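Local atomic coordinates of ComZ (Thermus thermophilus, PDB entry 6QVI), a protein that is a competence-associated pilin that probably acts as a DNA receptor at the tip of the pilus during natural transformation. Residues Val375-Asp380 with Ala402-Gly407; Gly434-Gly439 with Pro451-Gly456. One frame throughout, in Å; residues are numbered along the deposited sequence.

Contact 1 (Val375-Asp380 with Ala402-Gly407); sequences VLEGID and AVLKLG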
loop_
_atom_site.group_PDB
_atom_site.type_symbol
_atom_site.label_atom_id
_atom_site.label_comp_id
_atom_site.label_asym_id
_atom_site.label_seq_id
_atom_site.Cartn_x
_atom_site.Cartn_y
_atom_site.Cartn_z
ATOM N N VAL A 375 -14.830 -16.043 4.475
ATOM C CA VAL A 375 -13.641 -16.863 4.490
ATOM C C VAL A 375 -13.951 -18.328 4.622
ATOM O O VAL A 375 -14.648 -18.714 5.514
ATOM C CB VAL A 375 -12.641 -16.435 5.566
ATOM C CG1 VAL A 375 -13.286 -15.540 6.553
ATOM C CG2 VAL A 375 -12.046 -17.611 6.286
ATOM N N LEU A 376 -13.382 -19.123 3.722
ATOM C CA LEU A 376 -13.541 -20.557 3.668
ATOM C C LEU A 376 -12.276 -21.222 4.068
ATOM O O LEU A 376 -11.319 -21.096 3.399
ATOM C CB LEU A 376 -13.827 -20.952 2.252
ATOM C CG LEU A 376 -14.721 -19.942 1.600
ATOM C CD1 LEU A 376 -15.004 -20.317 0.178
ATOM C CD2 LEU A 376 -15.999 -19.844 2.372
ATOM N N GLU A 377 -12.261 -21.951 5.155
ATOM C CA GLU A 377 -11.052 -22.603 5.565
ATOM C C GLU A 377 -11.063 -24.060 5.207
ATOM O O GLU A 377 -12.009 -24.731 5.468
ATOM C CB GLU A 377 -10.872 -22.476 7.063
ATOM C CG GLU A 377 -11.010 -21.065 7.576
ATOM C CD GLU A 377 -10.765 -20.933 9.060
ATOM O OE1 GLU A 377 -9.739 -21.393 9.575
ATOM O OE2 GLU A 377 -11.611 -20.347 9.723
ATOM N N GLY A 378 -9.989 -24.540 4.612
ATOM C CA GLY A 378 -9.863 -25.928 4.227
ATOM C C GLY A 378 -10.663 -26.207 2.996
ATOM O O GLY A 378 -11.134 -27.283 2.787
ATOM N N ILE A 379 -10.744 -25.219 2.147
ATOM C CA ILE A 379 -11.559 -25.272 0.944
ATOM C C ILE A 379 -10.754 -24.575 -0.136
ATOM O O ILE A 379 -10.097 -23.571 0.144
ATOM C CB ILE A 379 -12.915 -24.564 1.144
ATOM C CG1 ILE A 379 -13.875 -25.433 1.968
ATOM C CG2 ILE A 379 -13.525 -24.161 -0.200
ATOM C CD1 ILE A 379 -15.160 -24.709 2.346
ATOM N N ASP A 380 -10.696 -25.163 -1.317
ATOM C CA ASP A 380 -10.145 -24.445 -2.446
ATOM C C ASP A 380 -11.280 -23.771 -3.209
ATOM O O ASP A 380 -12.454 -24.117 -3.066
ATOM C CB ASP A 380 -9.336 -25.387 -3.334
ATOM C CG ASP A 380 -7.994 -25.775 -2.691
ATOM O OD1 ASP A 380 -7.279 -26.692 -3.172
ATOM O OD2 ASP A 380 -7.651 -25.123 -1.675
ATOM N N ALA A 402 -11.612 -15.021 1.456
ATOM C CA ALA A 402 -10.427 -15.714 1.931
ATOM C C ALA A 402 -10.612 -17.204 1.729
ATOM O O ALA A 402 -11.661 -17.755 2.074
ATOM C CB ALA A 402 -10.159 -15.438 3.399
ATOM N N VAL A 403 -9.586 -17.844 1.189
ATOM C CA VAL A 403 -9.457 -19.288 1.206
ATOM C C VAL A 403 -8.222 -19.574 2.042
ATOM O O VAL A 403 -7.098 -19.236 1.647
ATOM C CB VAL A 403 -9.351 -19.903 -0.197
ATOM C CG1 VAL A 403 -10.703 -19.937 -0.905
ATOM C CG2 VAL A 403 -8.392 -19.081 -1.040
ATOM N N LEU A 404 -8.430 -20.157 3.210
ATOM C CA LEU A 404 -7.370 -20.438 4.157
ATOM C C LEU A 404 -7.118 -21.933 4.267
ATOM O O LEU A 404 -8.001 -22.755 4.004
ATOM C CB LEU A 404 -7.741 -19.874 5.532
ATOM C CG LEU A 404 -8.191 -18.408 5.577
ATOM C CD1 LEU A 404 -8.335 -18.022 7.026
ATOM C CD2 LEU A 404 -7.225 -17.466 4.834
ATOM N N LYS A 405 -5.910 -22.290 4.673
ATOM C CA LYS A 405 -5.632 -23.695 4.910
ATOM C C LYS A 405 -6.172 -24.118 6.264
ATOM O O LYS A 405 -6.216 -23.342 7.213
ATOM C CB LYS A 405 -4.130 -23.987 4.847
ATOM C CG LYS A 405 -3.497 -23.683 3.521
ATOM C CD LYS A 405 -2.052 -24.169 3.531
ATOM C CE LYS A 405 -1.414 -23.994 2.170
ATOM N NZ LYS A 405 -0.016 -24.493 2.186
ATOM N N LEU A 406 -6.588 -25.365 6.350
ATOM C CA LEU A 406 -7.053 -25.931 7.605
ATOM C C LEU A 406 -6.545 -27.363 7.650
ATOM O O LEU A 406 -6.937 -28.172 6.808
ATOM C CB LEU A 406 -8.570 -25.863 7.711
ATOM C CG LEU A 406 -9.119 -26.198 9.095
ATOM C CD1 LEU A 406 -8.254 -25.578 10.244
ATOM C CD2 LEU A 406 -10.604 -25.789 9.208
ATOM N N GLY A 407 -5.652 -27.654 8.594
ATOM C CA GLY A 407 -4.988 -28.943 8.625
ATOM C C GLY A 407 -4.199 -29.258 7.368
ATOM O O GLY A 407 -4.152 -30.418 6.926
#

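Contact 2 (Gly434-Gly439 with Pro451-Gly456); sequences GFVAEG and PVYAGG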
loop_
_atom_site.group_PDB
_atom_site.type_symbol
_atom_site.label_atom_id
_atom_site.label_comp_id
_atom_site.label_asym_id
_atom_site.label_seq_id
_atom_site.Cartn_x
_atom_site.Cartn_y
_atom_site.Cartn_z
ATOM N N GLY A 434 -11.187 -8.147 -2.958
ATOM C CA GLY A 434 -9.872 -8.629 -2.604
ATOM C C GLY A 434 -9.859 -10.126 -2.394
ATOM O O GLY A 434 -10.860 -10.726 -2.010
ATOM N N PHE A 435 -8.689 -10.723 -2.583
ATOM C CA PHE A 435 -8.560 -12.165 -2.442
ATOM C C PHE A 435 -7.373 -12.483 -1.554
ATOM O O PHE A 435 -6.235 -12.115 -1.872
ATOM C CB PHE A 435 -8.412 -12.819 -3.807
ATOM C CG PHE A 435 -9.666 -12.752 -4.616
ATOM C CD1 PHE A 435 -10.577 -13.801 -4.586
ATOM C CD2 PHE A 435 -9.967 -11.614 -5.361
ATOM C CE1 PHE A 435 -11.742 -13.735 -5.302
ATOM C CE2 PHE A 435 -11.133 -11.548 -6.077
ATOM C CZ PHE A 435 -12.023 -12.615 -6.053
ATOM N N VAL A 436 -7.638 -13.199 -0.470
ATOM C CA VAL A 436 -6.591 -13.725 0.390
ATOM C C VAL A 436 -6.585 -15.224 0.168
ATOM O O VAL A 436 -7.621 -15.882 0.313
ATOM C CB VAL A 436 -6.820 -13.365 1.869
ATOM C CG1 VAL A 436 -5.728 -13.950 2.762
ATOM C CG2 VAL A 436 -6.870 -11.853 2.025
ATOM N N ALA A 437 -5.434 -15.755 -0.234
ATOM C CA ALA A 437 -5.258 -17.195 -0.374
ATOM C C ALA A 437 -4.023 -17.601 0.417
ATOM O O ALA A 437 -2.910 -17.166 0.097
ATOM C CB ALA A 437 -5.110 -17.588 -1.850
ATOM N N GLU A 438 -4.210 -18.458 1.425
ATOM C CA GLU A 438 -3.063 -18.878 2.221
ATOM C C GLU A 438 -2.144 -19.772 1.413
ATOM O O GLU A 438 -0.949 -19.871 1.716
ATOM C CB GLU A 438 -3.541 -19.580 3.509
ATOM C CG GLU A 438 -2.439 -20.264 4.311
ATOM C CD GLU A 438 -2.883 -20.728 5.732
ATOM O OE1 GLU A 438 -1.981 -21.060 6.554
ATOM O OE2 GLU A 438 -4.100 -20.756 6.036
ATOM N N GLY A 439 -2.671 -20.400 0.368
ATOM C CA GLY A 439 -1.869 -21.274 -0.457
ATOM C C GLY A 439 -1.443 -20.537 -1.709
ATOM O O GLY A 439 -0.863 -19.443 -1.621
ATOM N N PRO A 451 -7.039 -6.577 -5.812
ATOM C CA PRO A 451 -5.816 -6.725 -5.019
ATOM C C PRO A 451 -5.804 -8.152 -4.494
ATOM O O PRO A 451 -6.842 -8.686 -4.094
ATOM C CB PRO A 451 -5.981 -5.705 -3.892
ATOM C CG PRO A 451 -7.444 -5.647 -3.690
ATOM C CD PRO A 451 -8.092 -5.874 -5.062
ATOM N N VAL A 452 -4.647 -8.793 -4.589
ATOM C CA VAL A 452 -4.513 -10.213 -4.335
ATOM C C VAL A 452 -3.393 -10.500 -3.337
ATOM O O VAL A 452 -2.285 -9.964 -3.465
ATOM C CB VAL A 452 -4.265 -10.895 -5.690
ATOM C CG1 VAL A 452 -3.494 -12.184 -5.520
ATOM C CG2 VAL A 452 -5.602 -11.077 -6.443
ATOM N N TYR A 453 -3.651 -11.415 -2.397
ATOM C CA TYR A 453 -2.631 -11.967 -1.498
ATOM C C TYR A 453 -2.567 -13.484 -1.639
ATOM O O TYR A 453 -3.570 -14.178 -1.414
ATOM C CB TYR A 453 -2.914 -11.673 -0.025
ATOM C CG TYR A 453 -1.957 -12.382 0.919
ATOM C CD1 TYR A 453 -2.295 -13.599 1.468
ATOM C CD2 TYR A 453 -0.679 -11.889 1.178
ATOM C CE1 TYR A 453 -1.446 -14.274 2.307
ATOM C CE2 TYR A 453 0.187 -12.560 2.030
ATOM C CZ TYR A 453 -0.223 -13.767 2.587
ATOM O OH TYR A 453 0.569 -14.512 3.438
ATOM N N ALA A 454 -1.366 -13.994 -1.874
ATOM C CA ALA A 454 -1.100 -15.426 -1.905
ATOM C C ALA A 454 0.004 -15.738 -0.905
ATOM O O ALA A 454 1.167 -15.377 -1.125
ATOM C CB ALA A 454 -0.702 -15.889 -3.307
ATOM N N GLY A 455 -0.354 -16.456 0.170
ATOM C CA GLY A 455 0.650 -16.899 1.119
ATOM C C GLY A 455 1.727 -17.754 0.488
ATOM O O GLY A 455 2.886 -17.690 0.903
ATOM N N GLY A 456 1.392 -18.484 -0.580
ATOM C CA GLY A 456 2.373 -19.318 -1.239
ATOM C C GLY A 456 2.932 -18.632 -2.469
ATOM O O GLY A 456 3.679 -17.653 -2.328
#

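Contact 1 (Val375-Asp380 with Ala402-Gly407)
The carbonyl oxygen of Leu404 is gripped twice from Val375-Asp380: the N-H of Gly378 meets it in the carbonyl plane, with N and O 2.7 Å apart and an almost straight N-H...O angle of 175°, and the CA-H of Glu377 adds a weaker contact. Two further backbone bonds complete a parallel ladder, Leu376 N giving to Ala402 O at 2.7 Å and Leu404 N to Leu376 O at 3.0 Å. The first of these also lies in the plane of its acceptor, whereas Leu404 N stands above the Leu376 carbonyl plane. On the face carrying Val375, Ala402, Glu377 and Leu404, the leucine reaches both Val375 and Glu377. Its CD1 touches Val375 CG2 at 3.8 Å, the two side chains crossing obliquely, while Glu377 runs alongside it in the same direction, with Glu377 CG 4.0 Å from Leu404 CB. Both CG atoms stand anti to their own carbonyl carbons (chi1 -51° in each), and this shared torsion keeps the pair side by side. Beyond CG the glutamate extends past the aliphatic layer, and its OE2 forms a salt bridge with Arg305. Leu406, with CG anti to its backbone N, closes the end: its CB rests against Gly378 N at 3.7 Å and its CD2 against Glu377 CB at 4.0 Å. Leu376 and Val403 occupy the other face, where Leu376 packs on Leu336 of strand 335-337 across the solenoid interior. At Gly378, whose positive phi of 76° suits glycine, the chain leaves the strand. Neighbouring coils of the beta-solenoid are thus joined by backbone bonds and aliphatic packing, and the carboxylate of the buried Glu377, paired with Arg305, is probably ionised.

Contact 2 (Gly434-Gly439 with Pro451-Gly456)
Val436 lays CG1 against the Tyr453 ring, 3.7 Å from CD1, the two side chains crossing obliquely. Both start anti to their backbone N (Val436 CG1 at 179°, Tyr453 CG at 173°), and on this shared face the phenol leads off past the valine. On the reverse face Phe435, Val452, Ala437 and Ala454 pair up, with Phe435 CB 4.2 Å from Val452 CG2. Between the faces runs a parallel ladder in unbroken register: Phe435 N bonds to Pro451 O at 3.1 Å, Tyr453 N to Phe435 O at 2.7 Å, Ala437 N to Tyr453 O and Gly455 N to Ala437 O. The last three approach nearly along the C=O axis. The pairing even follows the chain round its corner, where Gly456 N reaches Gly439 O at 2.7 Å from above the carbonyl plane; Gly455 and Gly456, which bring no CB against the Glu438 and Gly439 carbonyls, let the two backbones pass this close. Such matched corners suit successive coils of a beta-solenoid. Val452 and Ala454 pack inward on Ile441 of strand 441-443, strands 398-406 and 469-472 flank the pair, and Tyr453 meets Trp294 of helix 294-301 edge-to-face on the outside.

The chain lays down helix 12-40 and most of the antiparallel sheet of the pseudopilin-like part, runs through the solenoid, and returns with strand 517-529 to complete that sheet. Within the solenoid, contact 1 closes a loop of 21 residues; contact 2 follows in series, closing a shorter one of 11, so the loops neither nest nor cross. Strands 398-406 and 432-437 are neighbours, placing both contacts in one run: 374-377, 398-406, 432-437, 451-454. Val403 N bonds to Val436 O at 2.9 Å, Val403 CG2 packs on Ala437 CB, and Glu438 OE2 accepts from Lys405 N at 2.7 Å while also forming a salt bridge with Arg295, tying the ends of strands 398-406 and 432-437 to helix 294-301.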